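Local atomic coordinates of HslVU complex proteolytic subunit, putative (Trypanosoma brucei brucei, PDB entry 4HNZ), a protein that forms the double-ring proteolytic core of a mitochondrial proteasome-like complex, hydrolysing protein substrates unfolded by its ATPase partner HslU and controlling PIF2 helicase levels in mitochondrial DNA replication. Residues V42-L56 / L88-A100. Residues are numbered along the deposited sequence; the frame is centred on the assembly and turned at random.
Sequences VVIGFAGSTADAISL and LRRLEASLIVCSA
Strands 42-48 and 93-98 pair antiparallel within one of the two sheets of an Ntn-hydrolase (proteasome-type) fold, and the carboxylate of Asp-52, in the first turn of helix 50-66, ties that helix to the loop leading into strand 93-98. Val-43 with Cys-98, Gly-45 with Ile-96 and Ala-47 with Ser-94 form hydrogen-bonded pairs, each with two backbone bonds; the straightest runs from Cys-98 N to Val-43 O (2.8 Å, 178° at the hydrogen). Ile-44, Phe-46, Leu-95 and Val-97 share the sheet's helix-facing side. Ile-44 lays CD1 against Leu-95 CD1 at 3.9 Å, since its CG1 points opposite the backbone N (chi1 175°), and that leucine's CD2 rests on Phe-46 CB at 3.7 Å. The phenyl ring leads away from strand 93-98; Ala-53 CB lies over one face, offset toward the rim, and Gly-48 O meets the edge in plane.

Ser-49 is the N-cap of helix 50-66, its OG accepting from Asp-52 N and also hydrogen-bonding Gln-109 O of a neighbouring subunit, while a water accepts from Ser-49 N and donates to Glu-92 O, bridging the two backbones where they part. In Asp-52, OD2 receives Glu-92 N on its anti side at 2.8 Å, 19° out of the carboxylate plane, whereas OD1 makes a salt bridge to Arg-83 of that neighbouring subunit. Leu-91 CD2 lies 3.9 Å from Asp-52 CG, giving the carboxylate an apolar flank. One turn on, Leu-56 brings CD1 to Ala-93 CB at 3.6 Å.

On the opposite face Ala-47 approaches Thr-1, the probable active-site residue, so the pairing probably lines the catalytic cleft. Strands 35-39 and 103-107 continue the sheet on either side, Met-57 and Leu-60 cover Ile-44, and Trp-82 of helix 71-84 packs against Leu-56 and Leu-88.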
ATOM      1  N   VAL A  42      12.229 -30.914 -32.570  1.00 30.31           N
ATOM      2  CA  VAL A  42      11.958 -29.768 -31.717  1.00 27.26           C
ATOM      3  C   VAL A  42      11.485 -30.191 -30.327  1.00 26.68           C
ATOM      4  O   VAL A  42      10.540 -30.971 -30.175  1.00 26.12           O
ATOM      5  CB  VAL A  42      10.918 -28.819 -32.341  1.00 26.35           C
ATOM      6  CG1 VAL A  42      10.638 -27.683 -31.423  1.00 26.35           C
ATOM      7  CG2 VAL A  42      11.395 -28.282 -33.673  1.00 27.14           C
ATOM      8  N   VAL A  43      12.182 -29.689 -29.318  1.00 25.79           N
ATOM      9  CA  VAL A  43      11.808 -29.963 -27.944  1.00 24.82           C
ATOM     10  C   VAL A  43      11.644 -28.645 -27.229  1.00 23.93           C
ATOM     11  O   VAL A  43      12.185 -27.601 -27.621  1.00 23.32           O
ATOM     12  CB  VAL A  43      12.842 -30.844 -27.216  1.00 25.10           C
ATOM     13  CG1 VAL A  43      12.973 -32.182 -27.871  1.00 26.07           C
ATOM     14  CG2 VAL A  43      14.217 -30.193 -27.205  1.00 25.25           C
ATOM     15  N   ILE A  44      10.828 -28.671 -26.206  1.00 25.28           N
ATOM     16  CA  ILE A  44      10.485 -27.441 -25.504  1.00 26.05           C
ATOM     17  C   ILE A  44      10.371 -27.685 -23.995  1.00 23.94           C
ATOM     18  O   ILE A  44       9.991 -28.772 -23.578  1.00 24.89           O
ATOM     19  CB  ILE A  44       9.204 -26.825 -26.043  1.00 28.08           C
ATOM     20  CG1 ILE A  44       8.818 -25.618 -25.207  1.00 30.77           C
ATOM     21  CG2 ILE A  44       8.073 -27.791 -25.924  1.00 31.52           C
ATOM     22  CD1 ILE A  44       7.905 -24.696 -25.976  1.00 35.10           C
ATOM     23  N   GLY A  45      10.873 -26.714 -23.219  1.00 21.10           N
ATOM     24  CA  GLY A  45      10.876 -26.782 -21.814  1.00 19.56           C
ATOM     25  C   GLY A  45      10.172 -25.572 -21.282  1.00 18.45           C
ATOM     26  O   GLY A  45      10.259 -24.525 -21.871  1.00 17.00           O
ATOM     27  N   PHE A  46       9.498 -25.729 -20.132  1.00 17.49           N
ATOM     28  CA  PHE A  46       8.635 -24.665 -19.583  1.00 17.39           C
ATOM     29  C   PHE A  46       8.767 -24.431 -18.083  1.00 16.24           C
ATOM     30  O   PHE A  46       9.006 -25.368 -17.330  1.00 15.57           O
ATOM     31  CB  PHE A  46       7.183 -24.862 -19.964  1.00 18.04           C
ATOM     32  CG  PHE A  46       6.505 -26.045 -19.296  1.00 20.05           C
ATOM     33  CD1 PHE A  46       5.888 -25.932 -18.047  1.00 20.70           C
ATOM     34  CD2 PHE A  46       6.399 -27.274 -19.948  1.00 22.07           C
ATOM     35  CE1 PHE A  46       5.164 -27.015 -17.458  1.00 21.48           C
ATOM     36  CE2 PHE A  46       5.719 -28.346 -19.340  1.00 22.44           C
ATOM     37  CZ  PHE A  46       5.114 -28.211 -18.093  1.00 21.51           C
ATOM     38  N   ALA A  47       8.775 -23.166 -17.715  1.00 15.19           N
ATOM     39  CA  ALA A  47       8.477 -22.753 -16.383  1.00 16.42           C
ATOM     40  C   ALA A  47       7.068 -22.187 -16.375  1.00 17.27           C
ATOM     41  O   ALA A  47       6.691 -21.500 -17.329  1.00 18.41           O
ATOM     42  CB  ALA A  47       9.458 -21.682 -15.916  1.00 16.26           C
ATOM     43  N   GLY A  48       6.309 -22.525 -15.349  1.00 17.20           N
ATOM     44  CA  GLY A  48       4.891 -22.160 -15.218  1.00 18.22           C
ATOM     45  C   GLY A  48       4.014 -23.373 -14.985  1.00 18.31           C
ATOM     46  O   GLY A  48       4.482 -24.512 -15.068  1.00 19.69           O
ATOM     47  N   SER A  49       2.735 -23.147 -14.817  1.00 18.25           N
ATOM     48  CA  SER A  49       1.814 -24.226 -14.588  1.00 19.13           C
ATOM     49  C   SER A  49       1.537 -25.054 -15.843  1.00 19.84           C
ATOM     50  O   SER A  49       1.693 -24.575 -16.998  1.00 20.51           O
ATOM     51  CB  SER A  49       0.462 -23.651 -14.114  1.00 19.81           C
ATOM     52  OG  SER A  49      -0.218 -23.015 -15.182  1.00 18.98           O
ATOM     53  N   THR A  50       1.118 -26.282 -15.621  1.00 20.07           N
ATOM     54  CA  THR A  50       0.784 -27.184 -16.699  1.00 22.20           C
ATOM     55  C   THR A  50      -0.104 -26.539 -17.745  1.00 21.96           C
ATOM     56  O   THR A  50       0.210 -26.545 -18.944  1.00 21.29           O
ATOM     57  CB  THR A  50       0.031 -28.403 -16.135  1.00 24.12           C
ATOM     58  OG1 THR A  50       0.868 -29.004 -15.141  1.00 25.91           O
ATOM     59  CG2 THR A  50      -0.303 -29.440 -17.241  1.00 25.02           C
ATOM     60  N   ALA A  51      -1.236 -26.021 -17.297  1.00 22.45           N
ATOM     61  CA  ALA A  51      -2.209 -25.453 -18.235  1.00 22.80           C
ATOM     62  C   ALA A  51      -1.677 -24.238 -18.974  1.00 22.07           C
ATOM     63  O   ALA A  51      -1.922 -24.076 -20.161  1.00 22.18           O
ATOM     64  CB  ALA A  51      -3.488 -25.110 -17.500  1.00 23.71           C
ATOM     65  N   ASP A  52      -0.950 -23.371 -18.265  1.00 22.04           N
ATOM     66  CA  ASP A  52      -0.437 -22.138 -18.879  1.00 21.84           C
ATOM     67  C   ASP A  52       0.542 -22.513 -19.947  1.00 20.83           C
ATOM     68  O   ASP A  52       0.462 -22.036 -21.054  1.00 20.30           O
ATOM     69  CB  ASP A  52       0.226 -21.213 -17.861  1.00 22.05           C
ATOM     70  CG  ASP A  52      -0.774 -20.502 -16.996  1.00 23.60           C
ATOM     71  OD1 ASP A  52      -1.891 -21.048 -16.731  1.00 23.28           O
ATOM     72  OD2 ASP A  52      -0.445 -19.396 -16.530  1.00 25.77           O
ATOM     73  N   ALA A  53       1.438 -23.425 -19.618  1.00 20.55           N
ATOM     74  CA  ALA A  53       2.504 -23.783 -20.526  1.00 20.72           C
ATOM     75  C   ALA A  53       2.010 -24.517 -21.723  1.00 21.17           C
ATOM     76  O   ALA A  53       2.458 -24.279 -22.835  1.00 22.03           O
ATOM     77  CB  ALA A  53       3.572 -24.607 -19.795  1.00 20.56           C
ATOM     78  N   ILE A  54       1.086 -25.421 -21.509  1.00 23.31           N
ATOM     79  CA  ILE A  54       0.516 -26.192 -22.596  1.00 25.57           C
ATOM     80  C   ILE A  54      -0.281 -25.331 -23.549  1.00 25.93           C
ATOM     81  O   ILE A  54      -0.238 -25.539 -24.768  1.00 28.45           O
ATOM     82  CB  ILE A  54      -0.305 -27.386 -22.057  1.00 28.16           C
ATOM     83  CG1 ILE A  54       0.683 -28.441 -21.517  1.00 29.33           C
ATOM     84  CG2 ILE A  54      -1.185 -28.005 -23.133  1.00 28.74           C
ATOM     85  CD1 ILE A  54       0.021 -29.679 -20.924  1.00 32.24           C
ATOM     86  N   SER A  55      -1.014 -24.376 -23.019  1.00 24.76           N
ATOM     87  CA  SER A  55      -1.746 -23.492 -23.878  1.00 24.43           C
ATOM     88  C   SER A  55      -0.757 -22.764 -24.784  1.00 24.35           C
ATOM     89  O   SER A  55      -1.058 -22.550 -25.969  1.00 23.66           O
ATOM     90  CB  SER A  55      -2.576 -22.503 -23.056  1.00 24.87           C
ATOM     91  OG  SER A  55      -3.569 -23.148 -22.281  1.00 24.40           O
ATOM     92  N   LEU A  56       0.384 -22.321 -24.231  1.00 23.46           N
ATOM     93  CA  LEU A  56       1.340 -21.575 -25.044  1.00 23.50           C
ATOM     94  C   LEU A  56       2.091 -22.473 -25.998  1.00 25.23           C
ATOM     95  O   LEU A  56       2.367 -22.077 -27.131  1.00 24.97           O
ATOM     96  CB  LEU A  56       2.319 -20.813 -24.191  1.00 23.17           C
ATOM     97  CG  LEU A  56       1.648 -19.664 -23.461  1.00 23.06           C
ATOM     98  CD1 LEU A  56       2.492 -19.300 -22.253  1.00 22.81           C
ATOM     99  CD2 LEU A  56       1.448 -18.456 -24.350  1.00 22.98           C
ATOM    100  N   LEU A  88      -4.211 -14.787 -23.399  1.00 32.35           N
ATOM    101  CA  LEU A  88      -2.842 -15.266 -23.275  1.00 32.34           C
ATOM    102  C   LEU A  88      -2.052 -14.427 -22.295  1.00 30.95           C
ATOM    103  O   LEU A  88      -1.173 -14.955 -21.626  1.00 30.67           O
ATOM    104  CB  LEU A  88      -2.105 -15.302 -24.616  1.00 30.82           C
ATOM    105  CG  LEU A  88      -2.705 -16.259 -25.625  1.00 32.20           C
ATOM    106  CD1 LEU A  88      -1.850 -16.285 -26.872  1.00 31.04           C
ATOM    107  CD2 LEU A  88      -2.871 -17.677 -25.066  1.00 32.05           C
ATOM    108  N   ARG A  89      -2.356 -13.149 -22.208  1.00 30.01           N
ATOM    109  CA  ARG A  89      -1.651 -12.316 -21.263  1.00 32.93           C
ATOM    110  C   ARG A  89      -2.004 -12.572 -19.826  1.00 30.80           C
ATOM    111  O   ARG A  89      -1.287 -12.143 -18.968  1.00 30.38           O
ATOM    112  CB  ARG A  89      -1.901 -10.856 -21.537  1.00 36.50           C
ATOM    113  CG  ARG A  89      -0.832 -10.308 -22.420  1.00 41.93           C
ATOM    114  CD  ARG A  89      -0.960  -8.817 -22.426  1.00 45.88           C
ATOM    115  NE  ARG A  89      -0.297  -8.223 -21.277  1.00 46.09           N
ATOM    116  CZ  ARG A  89       0.660  -7.310 -21.359  1.00 46.21           C
ATOM    117  NH1 ARG A  89       1.073  -6.861 -22.549  1.00 45.38           N
ATOM    118  NH2 ARG A  89       1.192  -6.838 -20.245  1.00 44.65           N
ATOM    119  N   ARG A  90      -3.088 -13.255 -19.564  1.00 32.14           N
ATOM    120  CA  ARG A  90      -3.372 -13.639 -18.209  1.00 36.77           C
ATOM    121  C   ARG A  90      -2.546 -14.922 -17.842  1.00 34.42           C
ATOM    122  O   ARG A  90      -2.615 -15.378 -16.723  1.00 33.57           O
ATOM    123  CB  ARG A  90      -4.893 -13.824 -18.030  1.00 43.94           C
ATOM    124  CG  ARG A  90      -5.790 -12.640 -18.473  1.00 50.72           C
ATOM    125  CD  ARG A  90      -6.178 -11.632 -17.365  1.00 57.61           C
ATOM    126  NE  ARG A  90      -6.863 -10.407 -17.889  1.00 60.84           N
ATOM    127  CZ  ARG A  90      -8.170 -10.271 -18.152  1.00 62.78           C
ATOM    128  NH1 ARG A  90      -9.010 -11.278 -17.963  1.00 69.78           N
ATOM    129  NH2 ARG A  90      -8.649  -9.122 -18.625  1.00 61.46           N
ATOM    130  N   LEU A  91      -1.764 -15.495 -18.774  1.00 30.88           N
ATOM    131  CA  LEU A  91      -0.943 -16.675 -18.485  1.00 29.82           C
ATOM    132  C   LEU A  91       0.457 -16.286 -18.004  1.00 31.09           C
ATOM    133  O   LEU A  91       0.994 -15.272 -18.389  1.00 36.19           O
ATOM    134  CB  LEU A  91      -0.826 -17.566 -19.712  1.00 28.40           C
ATOM    135  CG  LEU A  91      -2.142 -17.953 -20.408  1.00 28.10           C
ATOM    136  CD1 LEU A  91      -1.849 -18.862 -21.572  1.00 28.35           C
ATOM    137  CD2 LEU A  91      -3.112 -18.663 -19.471  1.00 27.78           C
ATOM    138  N   GLU A  92       1.049 -17.108 -17.163  1.00 29.29           N
ATOM    139  CA  GLU A  92       2.380 -16.908 -16.728  1.00 27.09           C
ATOM    140  C   GLU A  92       3.211 -18.128 -17.067  1.00 21.96           C
ATOM    141  O   GLU A  92       2.997 -19.201 -16.524  1.00 20.23           O
ATOM    142  CB  GLU A  92       2.397 -16.673 -15.232  1.00 32.17           C
ATOM    143  CG  GLU A  92       1.861 -15.315 -14.842  1.00 36.93           C
ATOM    144  CD  GLU A  92       1.902 -15.130 -13.356  1.00 45.21           C
ATOM    145  OE1 GLU A  92       0.814 -15.071 -12.730  1.00 55.84           O
ATOM    146  OE2 GLU A  92       3.028 -15.111 -12.787  1.00 51.78           O
ATOM    147  N   ALA A  93       4.246 -17.912 -17.879  1.00 19.02           N
ATOM    148  CA  ALA A  93       5.117 -18.971 -18.260  1.00 17.83           C
ATOM    149  C   ALA A  93       6.337 -18.440 -18.952  1.00 17.61           C
ATOM    150  O   ALA A  93       6.346 -17.339 -19.412  1.00 18.48           O
ATOM    151  CB  ALA A  93       4.380 -19.903 -19.188  1.00 17.82           C
ATOM    152  N   SER A  94       7.369 -19.256 -19.046  1.00 17.76           N
ATOM    153  CA  SER A  94       8.497 -18.987 -19.901  1.00 17.53           C
ATOM    154  C   SER A  94       8.820 -20.274 -20.604  1.00 17.10           C
ATOM    155  O   SER A  94       8.569 -21.336 -20.052  1.00 17.38           O
ATOM    156  CB  SER A  94       9.677 -18.579 -19.063  1.00 17.43           C
ATOM    157  OG  SER A  94       9.423 -17.298 -18.573  1.00 19.47           O
ATOM    158  N   LEU A  95       9.395 -20.180 -21.795  1.00 17.30           N
ATOM    159  CA  LEU A  95       9.651 -21.358 -22.681  1.00 16.97           C
ATOM    160  C   LEU A  95      11.010 -21.303 -23.207  1.00 15.73           C
ATOM    161  O   LEU A  95      11.516 -20.218 -23.458  1.00 15.70           O
ATOM    162  CB  LEU A  95       8.745 -21.356 -23.888  1.00 17.38           C
ATOM    163  CG  LEU A  95       7.260 -21.287 -23.609  1.00 18.52           C
ATOM    164  CD1 LEU A  95       6.521 -21.214 -24.925  1.00 19.49           C
ATOM    165  CD2 LEU A  95       6.731 -22.468 -22.759  1.00 18.99           C
ATOM    166  N   ILE A  96      11.641 -22.451 -23.296  1.00 15.50           N
ATOM    167  CA  ILE A  96      12.823 -22.598 -24.138  1.00 15.90           C
ATOM    168  C   ILE A  96      12.472 -23.597 -25.211  1.00 16.43           C
ATOM    169  O   ILE A  96      11.978 -24.694 -24.915  1.00 15.34           O
ATOM    170  CB  ILE A  96      14.028 -23.124 -23.365  1.00 15.69           C
ATOM    171  CG1 ILE A  96      14.509 -22.072 -22.388  1.00 15.02           C
ATOM    172  CG2 ILE A  96      15.166 -23.409 -24.326  1.00 16.44           C
ATOM    173  CD1 ILE A  96      15.694 -22.502 -21.543  1.00 15.31           C
ATOM    174  N   VAL A  97      12.751 -23.218 -26.461  1.00 17.97           N
ATOM    175  CA  VAL A  97      12.512 -24.081 -27.617  1.00 19.34           C
ATOM    176  C   VAL A  97      13.856 -24.417 -28.224  1.00 20.40           C
ATOM    177  O   VAL A  97      14.571 -23.503 -28.619  1.00 19.38           O
ATOM    178  CB  VAL A  97      11.739 -23.372 -28.751  1.00 20.91           C
ATOM    179  CG1 VAL A  97      11.017 -24.396 -29.635  1.00 21.94           C
ATOM    180  CG2 VAL A  97      10.765 -22.384 -28.220  1.00 21.09           C
ATOM    181  N   CYS A  98      14.104 -25.706 -28.457  1.00 22.47           N
ATOM    182  CA  CYS A  98      15.288 -26.180 -29.142  1.00 24.90           C
ATOM    183  C   CYS A  98      15.061 -27.002 -30.372  1.00 24.64           C
ATOM    184  O   CYS A  98      14.216 -27.883 -30.410  1.00 23.09           O
ATOM    185  CB  CYS A  98      16.044 -27.149 -28.248  1.00 27.72           C
ATOM    186  SG  CYS A  98      16.814 -26.328 -26.905  1.00 32.16           S
ATOM    187  N   SER A  99      15.863 -26.688 -31.377  1.00 26.57           N
ATOM    188  CA  SER A  99      16.126 -27.593 -32.459  1.00 27.61           C
ATOM    189  C   SER A  99      17.627 -27.834 -32.442  1.00 29.82           C
ATOM    190  O   SER A  99      18.365 -27.268 -31.629  1.00 26.04           O
ATOM    191  CB  SER A  99      15.694 -27.003 -33.787  1.00 26.82           C
ATOM    192  OG  SER A  99      16.507 -25.911 -34.103  1.00 26.47           O
ATOM    193  N   ALA A 100      18.079 -28.669 -33.374  1.00 34.36           N
ATOM    194  CA  ALA A 100      19.507 -28.926 -33.528  1.00 37.12           C
ATOM    195  C   ALA A 100      20.204 -27.624 -33.902  1.00 37.89           C
ATOM    196  O   ALA A 100      21.255 -27.315 -33.347  1.00 39.02           O
ATOM    197  CB  ALA A 100      19.756 -30.002 -34.562  1.00 38.26           C
TER
HETATM  198  O   HOH W   1       2.002 -20.557 -14.570  1.00 19.78           O